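Local structure of putative heme binding protein (Tannerella forsythia, 6EU8) at residues E23-V28 against D112-G117; R39-W44 against G60-I65; I67-A72 against D77-E82. The protein probably binds heme, as a member of the HmuY-like family of hemophore-type proteins, and is modelled here in its heme-free form. All blocks are in the same frame, centred on the assembly; numbering follows the deposited sequence.

Contact 1. Residues E23-V28 against D112-G117; sequences EMWTYV and DKMLVG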
loop_
_atom_site.group_PDB
_atom_site.type_symbol
_atom_site.label_atom_id
_atom_site.label_comp_id
_atom_site.label_asym_id
_atom_site.label_seq_id
_atom_site.Cartn_x
_atom_site.Cartn_y
_atom_site.Cartn_z
ATOM N N GLU A 23 -0.757 -5.469 -11.961
ATOM C CA GLU A 23 -1.965 -6.295 -11.801
ATOM C C GLU A 23 -2.297 -6.680 -10.368
ATOM O O GLU A 23 -3.428 -7.123 -10.138
ATOM C CB GLU A 23 -1.873 -7.602 -12.624
ATOM C CG GLU A 23 -1.658 -7.388 -14.128
ATOM C CD GLU A 23 -0.196 -7.389 -14.561
ATOM O OE1 GLU A 23 0.734 -7.091 -13.754
ATOM O OE2 GLU A 23 0.022 -7.668 -15.761
ATOM N N MET A 24 -1.328 -6.576 -9.427
ATOM C CA MET A 24 -1.397 -7.270 -8.159
ATOM C C MET A 24 -1.476 -6.370 -6.920
ATOM O O MET A 24 -0.993 -5.231 -6.930
ATOM C CB MET A 24 -0.160 -8.163 -7.968
ATOM C CG MET A 24 0.169 -9.172 -9.052
ATOM S SD MET A 24 -1.131 -10.417 -9.154
ATOM C CE MET A 24 -0.736 -11.261 -10.691
ATOM N N TRP A 25 -2.084 -6.918 -5.867
ATOM C CA TRP A 25 -1.932 -6.428 -4.499
ATOM C C TRP A 25 -1.225 -7.490 -3.650
ATOM O O TRP A 25 -1.524 -8.669 -3.792
ATOM C CB TRP A 25 -3.289 -6.158 -3.875
ATOM C CG TRP A 25 -4.045 -4.962 -4.385
ATOM C CD1 TRP A 25 -4.986 -4.952 -5.349
ATOM C CD2 TRP A 25 -3.973 -3.623 -3.883
ATOM N NE1 TRP A 25 -5.484 -3.679 -5.531
ATOM C CE2 TRP A 25 -4.872 -2.850 -4.631
ATOM C CE3 TRP A 25 -3.204 -2.996 -2.894
ATOM C CZ2 TRP A 25 -5.069 -1.499 -4.376
ATOM C CZ3 TRP A 25 -3.375 -1.659 -2.682
ATOM C CH2 TRP A 25 -4.298 -0.924 -3.413
ATOM N N THR A 26 -0.363 -7.074 -2.717
ATOM C CA THR A 26 0.200 -7.966 -1.694
ATOM C C THR A 26 -0.361 -7.573 -0.330
ATOM O O THR A 26 -0.151 -6.434 0.130
ATOM C CB THR A 26 1.745 -7.954 -1.720
ATOM O OG1 THR A 26 2.173 -8.406 -3.012
ATOM C CG2 THR A 26 2.330 -8.905 -0.681
ATOM N N TYR A 27 -1.089 -8.505 0.309
ATOM C CA TYR A 27 -1.744 -8.312 1.615
ATOM C C TYR A 27 -0.789 -8.771 2.728
ATOM O O TYR A 27 -0.217 -9.855 2.623
ATOM C CB TYR A 27 -3.095 -9.090 1.641
ATOM C CG TYR A 27 -4.042 -8.666 0.519
ATOM C CD1 TYR A 27 -3.997 -9.268 -0.752
ATOM C CD2 TYR A 27 -4.941 -7.628 0.700
ATOM C CE1 TYR A 27 -4.842 -8.846 -1.780
ATOM C CE2 TYR A 27 -5.780 -7.186 -0.339
ATOM C CZ TYR A 27 -5.726 -7.809 -1.576
ATOM O OH TYR A 27 -6.557 -7.387 -2.622
ATOM N N VAL A 28 -0.592 -7.934 3.751
ATOM C CA VAL A 28 0.462 -8.137 4.779
ATOM C C VAL A 28 -0.134 -8.188 6.191
ATOM O O VAL A 28 -0.806 -7.258 6.625
ATOM C CB VAL A 28 1.528 -6.999 4.752
ATOM C CG1 VAL A 28 2.690 -7.258 5.737
ATOM C CG2 VAL A 28 2.070 -6.777 3.336
ATOM N N ASP A 112 -11.604 4.455 -11.684
ATOM C CA ASP A 112 -10.947 4.503 -12.999
ATOM C C ASP A 112 -9.680 5.332 -12.968
ATOM O O ASP A 112 -9.418 6.173 -13.857
ATOM C CB ASP A 112 -11.917 5.031 -14.072
ATOM C CG ASP A 112 -13.011 4.040 -14.414
ATOM O OD1 ASP A 112 -12.814 2.830 -14.312
ATOM O OD2 ASP A 112 -14.090 4.486 -14.875
ATOM N N LYS A 113 -8.874 5.102 -11.941
ATOM C CA LYS A 113 -7.657 5.911 -11.726
ATOM C C LYS A 113 -6.407 5.074 -11.468
ATOM O O LYS A 113 -5.332 5.411 -11.968
ATOM C CB LYS A 113 -7.881 6.934 -10.612
ATOM C CG LYS A 113 -8.631 8.180 -11.104
ATOM C CD LYS A 113 -9.201 9.034 -9.979
ATOM C CE LYS A 113 -9.944 10.247 -10.539
ATOM N NZ LYS A 113 -10.916 10.819 -9.561
ATOM N N MET A 114 -6.502 3.985 -10.703
ATOM C CA MET A 114 -5.307 3.194 -10.357
ATOM C C MET A 114 -4.857 2.289 -11.504
ATOM O O MET A 114 -5.655 1.493 -12.012
ATOM C CB MET A 114 -5.531 2.367 -9.099
ATOM C CG MET A 114 -4.257 1.730 -8.529
ATOM S SD MET A 114 -4.526 0.567 -7.159
ATOM C CE MET A 114 -5.148 -0.815 -8.046
ATOM N N LEU A 115 -3.588 2.408 -11.933
ATOM C CA LEU A 115 -3.109 1.614 -13.061
ATOM C C LEU A 115 -2.995 0.133 -12.757
ATOM O O LEU A 115 -2.307 -0.260 -11.799
ATOM C CB LEU A 115 -1.711 2.076 -13.514
ATOM C CG LEU A 115 -1.600 3.245 -14.458
ATOM C CD1 LEU A 115 -0.125 3.601 -14.631
ATOM C CD2 LEU A 115 -2.189 2.889 -15.812
ATOM N N VAL A 116 -3.616 -0.694 -13.603
ATOM C CA VAL A 116 -3.447 -2.142 -13.563
ATOM C C VAL A 116 -2.844 -2.782 -14.836
ATOM O O VAL A 116 -2.569 -3.969 -14.849
ATOM C CB VAL A 116 -4.782 -2.859 -13.183
ATOM C CG1 VAL A 116 -5.232 -2.478 -11.777
ATOM C CG2 VAL A 116 -5.887 -2.550 -14.189
ATOM N N GLY A 117 -2.576 -1.943 -15.845
ATOM C CA GLY A 117 -1.964 -2.408 -17.114
ATOM C C GLY A 117 -1.339 -1.194 -17.788
ATOM O O GLY A 117 -2.032 -0.221 -18.117
#
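Met114 reaches across to the indole of Trp25 in a Met-aromatic contact that joins two sheets of this all-beta, HmuY-like fold: Trp25 belongs to strand 24-28 of the four-stranded sheet, and Met114 stands just ahead of the short strand 115-117 of the large antiparallel sheet. The sulfur contact comes first. Met114 SD lies 3.5 Å from Trp25 CZ2 and 4.5 Å from the centroid of the six-membered ring, in a direction 54° off the ring normal, so it approaches the benzo part obliquely. Met114 has CG anti to its own backbone nitrogen (chi1 -169°) and stays extended through chi2; the bend comes only at chi3, 75°, and it turns the methyl back along the indole. Met114 CE thereby sits 3.7 Å from Trp25 CZ2 and 3.8 Å from Trp25 NE1. The pyrrole N-H has its hydrogen-bond partner elsewhere, in Asp40 OD2, a bond that would hold the indole's orientation.

The second kind of interaction is van der Waals packing just ahead of strand 24-28. Glu23 and Val116 are the closest backbone pair, with 4.7 Å between Glu23 CA and Val116 CA. Here the chain 112-117 turns a corner, and Val116 and Gly117 together face Thr129 in a classic beta bulge. The side chains of Glu23 and Val116 also both touch Trp44. Glu23 carries its CG beside the backbone nitrogen, anti to the carbonyl carbon, and this methylene meets the backbone of the corner, with Glu23 CG 3.6 Å from Val116 O.

Contact 2. Residues R39-W44 against G60-I65; sequences RDFSEW and GSEADI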
loop_
_atom_site.group_PDB
_atom_site.type_symbol
_atom_site.label_atom_id
_atom_site.label_comp_id
_atom_site.label_asym_id
_atom_site.label_seq_id
_atom_site.Cartn_x
_atom_site.Cartn_y
_atom_site.Cartn_z
ATOM N N ARG A 39 -4.317 -10.997 -7.794
ATOM C CA ARG A 39 -4.734 -10.059 -8.833
ATOM C C ARG A 39 -5.889 -9.180 -8.328
ATOM O O ARG A 39 -6.810 -9.674 -7.667
ATOM C CB ARG A 39 -5.180 -10.841 -10.091
ATOM C CG ARG A 39 -5.630 -10.003 -11.281
ATOM C CD ARG A 39 -6.074 -10.911 -12.441
ATOM N NE ARG A 39 -6.582 -10.218 -13.624
ATOM C CZ ARG A 39 -7.777 -9.652 -13.733
ATOM N NH1 ARG A 39 -8.601 -9.677 -12.708
ATOM N NH2 ARG A 39 -8.139 -9.046 -14.862
ATOM N N ASP A 40 -5.808 -7.878 -8.593
ATOM C CA ASP A 40 -6.882 -6.916 -8.255
ATOM C C ASP A 40 -8.258 -7.461 -8.645
ATOM O O ASP A 40 -8.401 -8.006 -9.747
ATOM C CB ASP A 40 -6.566 -5.547 -8.897
ATOM C CG ASP A 40 -7.645 -4.508 -8.659
ATOM O OD1 ASP A 40 -8.672 -4.565 -9.363
ATOM O OD2 ASP A 40 -7.454 -3.630 -7.764
ATOM N N PHE A 41 -9.249 -7.313 -7.739
ATOM C CA PHE A 41 -10.599 -7.922 -7.863
ATOM C C PHE A 41 -11.681 -7.065 -8.538
ATOM O O PHE A 41 -12.838 -7.505 -8.664
ATOM C CB PHE A 41 -11.123 -8.385 -6.451
ATOM C CG PHE A 41 -10.182 -9.321 -5.707
ATOM C CD1 PHE A 41 -9.851 -10.560 -6.231
ATOM C CD2 PHE A 41 -9.625 -8.970 -4.488
ATOM C CE1 PHE A 41 -9.002 -11.433 -5.552
ATOM C CE2 PHE A 41 -8.737 -9.826 -3.817
ATOM C CZ PHE A 41 -8.423 -11.056 -4.371
ATOM N N SER A 42 -11.339 -5.864 -9.024
ATOM C CA SER A 42 -12.328 -4.982 -9.624
ATOM C C SER A 42 -12.593 -5.332 -11.110
ATOM O O SER A 42 -11.842 -6.093 -11.715
ATOM C CB SER A 42 -11.888 -3.527 -9.458
ATOM O OG SER A 42 -10.808 -3.195 -10.298
ATOM N N GLU A 43 -13.653 -4.758 -11.678
ATOM C CA GLU A 43 -13.817 -4.786 -13.127
ATOM C C GLU A 43 -12.760 -3.813 -13.719
ATOM O O GLU A 43 -12.650 -2.680 -13.279
ATOM C CB GLU A 43 -15.237 -4.397 -13.569
ATOM C CG GLU A 43 -15.404 -4.464 -15.071
ATOM C CD GLU A 43 -16.826 -4.187 -15.501
ATOM O OE1 GLU A 43 -17.202 -2.995 -15.654
ATOM O OE2 GLU A 43 -17.569 -5.200 -15.626
ATOM N N TRP A 44 -11.959 -4.294 -14.671
ATOM C CA TRP A 44 -10.896 -3.426 -15.234
ATOM C C TRP A 44 -11.407 -2.725 -16.481
ATOM O O TRP A 44 -12.213 -3.287 -17.239
ATOM C CB TRP A 44 -9.659 -4.218 -15.539
ATOM C CG TRP A 44 -8.891 -4.764 -14.342
ATOM C CD1 TRP A 44 -9.238 -4.689 -13.011
ATOM C CD2 TRP A 44 -7.700 -5.544 -14.397
ATOM N NE1 TRP A 44 -8.294 -5.341 -12.245
ATOM C CE2 TRP A 44 -7.333 -5.866 -13.066
ATOM C CE3 TRP A 44 -6.873 -5.963 -15.448
ATOM C CZ2 TRP A 44 -6.193 -6.639 -12.759
ATOM C CZ3 TRP A 44 -5.753 -6.728 -15.153
ATOM C CH2 TRP A 44 -5.399 -7.028 -13.824
ATOM N N GLY A 60 -12.483 -13.291 -9.145
ATOM C CA GLY A 60 -12.284 -13.501 -7.715
ATOM C C GLY A 60 -12.965 -12.493 -6.799
ATOM O O GLY A 60 -13.839 -11.731 -7.206
ATOM N N SER A 61 -12.543 -12.502 -5.544
ATOM C CA SER A 61 -13.003 -11.561 -4.539
ATOM C C SER A 61 -12.093 -11.621 -3.312
ATOM O O SER A 61 -11.250 -12.526 -3.165
ATOM C CB SER A 61 -14.446 -11.839 -4.111
ATOM O OG SER A 61 -14.481 -12.917 -3.192
ATOM N N GLU A 62 -12.273 -10.658 -2.418
ATOM C CA GLU A 62 -11.496 -10.606 -1.175
ATOM C C GLU A 62 -11.696 -11.841 -0.280
ATOM O O GLU A 62 -10.846 -12.128 0.558
ATOM C CB GLU A 62 -11.760 -9.307 -0.403
ATOM C CG GLU A 62 -11.149 -8.072 -1.089
ATOM C CD GLU A 62 -11.132 -6.824 -0.215
ATOM O OE1 GLU A 62 -11.537 -6.910 0.966
ATOM O OE2 GLU A 62 -10.691 -5.756 -0.703
ATOM N N ALA A 63 -12.787 -12.588 -0.489
ATOM C CA ALA A 63 -12.938 -13.903 0.155
ATOM C C ALA A 63 -11.848 -14.916 -0.219
ATOM O O ALA A 63 -11.608 -15.865 0.528
ATOM C CB ALA A 63 -14.325 -14.477 -0.128
ATOM N N ASP A 64 -11.177 -14.715 -1.356
ATOM C CA ASP A 64 -10.006 -15.520 -1.737
ATOM C C ASP A 64 -8.761 -15.304 -0.877
ATOM O O ASP A 64 -7.794 -16.057 -1.013
ATOM C CB ASP A 64 -9.626 -15.270 -3.200
ATOM C CG ASP A 64 -10.757 -15.578 -4.171
ATOM O OD1 ASP A 64 -11.669 -16.327 -3.803
ATOM O OD2 ASP A 64 -10.728 -15.085 -5.314
ATOM N N ILE A 65 -8.758 -14.266 -0.038
ATOM C CA ILE A 65 -7.630 -13.993 0.851
ATOM C C ILE A 65 -7.814 -14.840 2.110
ATOM O O ILE A 65 -8.784 -14.660 2.842
ATOM C CB ILE A 65 -7.526 -12.500 1.265
ATOM C CG1 ILE A 65 -7.506 -11.566 0.042
ATOM C CG2 ILE A 65 -6.273 -12.293 2.117
ATOM C CD1 ILE A 65 -7.816 -10.122 0.383
HETATM O O HOH W 1 -14.640 -9.366 -8.030
#
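Two surface loops meet around Phe41: the connection 39-44 between strands 35-39 and 44-48, built on an Asx turn at Asp40, and the segment 60-65, where an ST turn at Ser61 leads into the 3-10 turn 62-64. With CG beside its own backbone nitrogen and anti to the carbonyl carbon (chi1 -55°), the Phe41 ring lies flat against the backbone at Ser61. Ser61 O stands over one ring face, 3.4 Å from Phe41 CZ, and Glu62 N lies above the same face, offset toward the rim; Arg39 O is over the opposite face. The Ser61 amide comes to 3.4 Å between its N and Phe41 CD1, while Glu62 CG touches Phe41 CD2 at 3.8 Å. Ile65 CD1 adds a looser apolar touch at CE2 of the ring.

Each loop is braced from within. Asp40 OD1 accepts three bonds: from Ser42 OG on its syn lone pair, from Ser42 N well above the carboxylate plane, and from Trp44 NE1 on the anti side. In the partner loop Asp64 OD2 takes the N-H of Ser61, 3.2 Å from Ser61 N, and Ser61 OG accepts from Ala63 N. Glu62 directs its carboxylate elsewhere, to Arg79.

One water bridges the loops, donating to Phe41 O at 2.7 Å and to Gly60 O at 2.6 Å. The chemistry implies that the two loops are joined by ring-on-peptide packing and one shared solvent molecule, while their polar side chains bond within their own loop or to other parts of the fold.

Contact 3. Residues I67-A72 against D77-E82; sequences IKWHIA and DIRTNE
Trp69 and Asn81 are brought face to face by two torsions: chi1 of 65° places the indole between the backbone nitrogen and carbonyl carbon of Trp69, and chi1 of -171° swings the Asn81 amide away from its own nitrogen and over the ring. Indole and amide planes are only 3° apart, a parallel stack. Asn81 CB sits 3.5 Å above the centroid of the six-membered ring, almost on its normal, as a CH-pi contact. Asn81 ND2, farther along over NE1 and CE2, donates to Trp69 O, 3.1 Å away, so one amide both covers the indole and grips the peptide of the same tryptophan.

The rim of that indole meets Arg79. Trp69 CH2 points at the centre of the guanidinium face, 3.7 Å from Arg79 CZ, a T-shaped approach in which the ring offers its edge. Arg79 NE also bonds to Thr80 O, and NH1 forms a salt bridge with Glu62, which together would hold the guanidinium in place.

The backbones form an antiparallel hairpin. Ala72 and Arg79 are a hydrogen-bonded pair, with Ala72 N to Arg79 O at 3.0 Å and Arg79 N to Ala72 O at 2.9 Å; Ile71 and Thr80 form the neighbouring non-hydrogen-bonded pair. Beyond them Asn81 N reaches His70 O. Strand 77-80 ends the four-stranded sheet, and strand 71-74 lies between it and strand 24-28, where His70 and Ile71 bulge opposite Val28.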
loop_
_atom_site.group_PDB
_atom_site.type_symbol
_atom_site.label_atom_id
_atom_site.label_comp_id
_atom_site.label_asym_id
_atom_site.label_seq_id
_atom_site.Cartn_x
_atom_site.Cartn_y
_atom_site.Cartn_z
ATOM N N ILE A 67 -5.429 -15.327 4.812
ATOM C CA ILE A 67 -4.865 -14.730 6.034
ATOM C C ILE A 67 -5.663 -13.533 6.527
ATOM O O ILE A 67 -6.322 -12.861 5.724
ATOM C CB ILE A 67 -3.363 -14.335 5.875
ATOM C CG1 ILE A 67 -3.123 -13.279 4.768
ATOM C CG2 ILE A 67 -2.505 -15.561 5.587
ATOM C CD1 ILE A 67 -1.704 -12.742 4.757
ATOM N N LYS A 68 -5.595 -13.252 7.837
ATOM C CA LYS A 68 -5.905 -11.922 8.362
ATOM C C LYS A 68 -4.803 -10.977 7.871
ATOM O O LYS A 68 -3.683 -11.416 7.663
ATOM C CB LYS A 68 -5.924 -11.894 9.901
ATOM C CG LYS A 68 -7.181 -12.481 10.535
ATOM C CD LYS A 68 -7.132 -12.300 12.050
ATOM C CE LYS A 68 -8.438 -12.683 12.731
ATOM N NZ LYS A 68 -8.491 -14.148 12.988
ATOM N N TRP A 69 -5.130 -9.703 7.716
ATOM C CA TRP A 69 -4.144 -8.734 7.204
ATOM C C TRP A 69 -4.454 -7.304 7.653
ATOM O O TRP A 69 -5.580 -6.979 8.033
ATOM C CB TRP A 69 -4.016 -8.871 5.668
ATOM C CG TRP A 69 -5.263 -8.500 4.936
ATOM C CD1 TRP A 69 -6.368 -9.288 4.725
ATOM C CD2 TRP A 69 -5.564 -7.233 4.339
ATOM N NE1 TRP A 69 -7.330 -8.595 4.050
ATOM C CE2 TRP A 69 -6.868 -7.325 3.792
ATOM C CE3 TRP A 69 -4.856 -6.025 4.210
ATOM C CZ2 TRP A 69 -7.487 -6.247 3.133
ATOM C CZ3 TRP A 69 -5.461 -4.969 3.574
ATOM C CH2 TRP A 69 -6.760 -5.082 3.029
ATOM N N HIS A 70 -3.410 -6.450 7.599
ATOM C CA HIS A 70 -3.436 -5.112 8.119
ATOM C C HIS A 70 -3.225 -4.024 7.054
ATOM O O HIS A 70 -3.949 -3.029 7.044
ATOM C CB HIS A 70 -2.379 -4.999 9.198
ATOM C CG HIS A 70 -2.597 -5.967 10.320
ATOM N ND1 HIS A 70 -1.891 -7.136 10.431
ATOM C CD2 HIS A 70 -3.480 -5.951 11.342
ATOM C CE1 HIS A 70 -2.322 -7.805 11.490
ATOM N NE2 HIS A 70 -3.285 -7.110 12.050
ATOM N N ILE A 71 -2.203 -4.213 6.214
ATOM C CA ILE A 71 -1.937 -3.282 5.096
ATOM C C ILE A 71 -1.762 -4.071 3.798
ATOM O O ILE A 71 -1.498 -5.264 3.816
ATOM C CB ILE A 71 -0.704 -2.355 5.337
ATOM C CG1 ILE A 71 0.605 -3.127 5.394
ATOM C CG2 ILE A 71 -0.888 -1.497 6.604
ATOM C CD1 ILE A 71 1.826 -2.220 5.340
ATOM N N ALA A 72 -1.973 -3.405 2.652
ATOM C CA ALA A 72 -1.751 -3.991 1.320
ATOM C C ALA A 72 -1.094 -2.981 0.395
ATOM O O ALA A 72 -1.331 -1.776 0.513
ATOM C CB ALA A 72 -3.040 -4.495 0.722
ATOM N N ASP A 77 1.240 2.438 -4.111
ATOM C CA ASP A 77 -0.068 2.639 -3.431
ATOM C C ASP A 77 -0.159 1.737 -2.193
ATOM O O ASP A 77 0.137 0.538 -2.255
ATOM C CB ASP A 77 -1.207 2.257 -4.362
ATOM C CG ASP A 77 -1.167 2.983 -5.679
ATOM O OD1 ASP A 77 -1.277 4.224 -5.674
ATOM O OD2 ASP A 77 -1.065 2.324 -6.741
ATOM N N ILE A 78 -0.593 2.321 -1.074
ATOM C CA ILE A 78 -0.706 1.607 0.218
ATOM C C ILE A 78 -2.129 1.782 0.716
ATOM O O ILE A 78 -2.643 2.932 0.752
ATOM C CB ILE A 78 0.217 2.175 1.324
ATOM C CG1 ILE A 78 1.604 2.495 0.792
ATOM C CG2 ILE A 78 0.286 1.207 2.507
ATOM C CD1 ILE A 78 2.376 1.311 0.378
ATOM N N ARG A 79 -2.793 0.668 1.047
ATOM C CA ARG A 79 -4.104 0.728 1.715
ATOM C C ARG A 79 -4.058 -0.050 3.028
ATOM O O ARG A 79 -3.104 -0.759 3.323
ATOM C CB ARG A 79 -5.231 0.196 0.833
ATOM C CG ARG A 79 -5.172 -1.301 0.588
ATOM C CD ARG A 79 -6.443 -1.856 -0.009
ATOM N NE ARG A 79 -7.530 -1.863 0.973
ATOM C CZ ARG A 79 -8.607 -2.637 0.904
ATOM N NH1 ARG A 79 -8.791 -3.491 -0.100
ATOM N NH2 ARG A 79 -9.515 -2.552 1.902
ATOM N N THR A 80 -5.151 0.086 3.788
ATOM C CA THR A 80 -5.345 -0.643 5.040
ATOM C C THR A 80 -6.573 -1.549 4.940
ATOM O O THR A 80 -7.355 -1.453 3.992
ATOM C CB THR A 80 -5.530 0.345 6.223
ATOM O OG1 THR A 80 -6.794 1.023 6.125
ATOM C CG2 THR A 80 -4.388 1.343 6.291
ATOM N N ASN A 81 -6.756 -2.399 5.966
ATOM C CA ASN A 81 -7.958 -3.272 6.048
ATOM C C ASN A 81 -8.986 -2.592 6.951
ATOM O O ASN A 81 -9.130 -2.963 8.135
ATOM C CB ASN A 81 -7.575 -4.669 6.556
ATOM C CG ASN A 81 -8.710 -5.665 6.445
ATOM O OD1 ASN A 81 -9.773 -5.345 5.914
ATOM N ND2 ASN A 81 -8.481 -6.884 6.909
ATOM N N GLU A 82 -9.699 -1.608 6.401
ATOM C CA GLU A 82 -10.605 -0.725 7.161
ATOM C C GLU A 82 -9.925 -0.078 8.385
ATOM O O GLU A 82 -10.492 -0.019 9.502
ATOM C CB GLU A 82 -11.895 -1.493 7.565
ATOM C CG GLU A 82 -12.744 -1.973 6.403
ATOM C CD GLU A 82 -13.884 -2.878 6.863
ATOM O OE1 GLU A 82 -14.593 -2.489 7.805
ATOM O OE2 GLU A 82 -14.046 -3.987 6.327
#

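How the contacts relate
Segment 23-28 is the common element. On one side it bonds to contact 3, with Val28 N 2.8 Å from Ile71 O and Val28 O 2.9 Å from His70 N; toward contact 2, Glu23 O lies 2.9 Å from Asp40 N. Tyr27 spans both neighbours, its OH 3.5 Å from Phe41 CE2 and its CD2 3.7 Å from Trp69 CE2. Contacts 2 and 3, about 14 Å apart between centres, are linked by the salt bridge from Glu62 OE2 to Arg79 NH1, 3.0 Å long. Along the sequence, both nest inside the loop closed by contact 1. The model is heme-free, so no ligand marks a heme site among them.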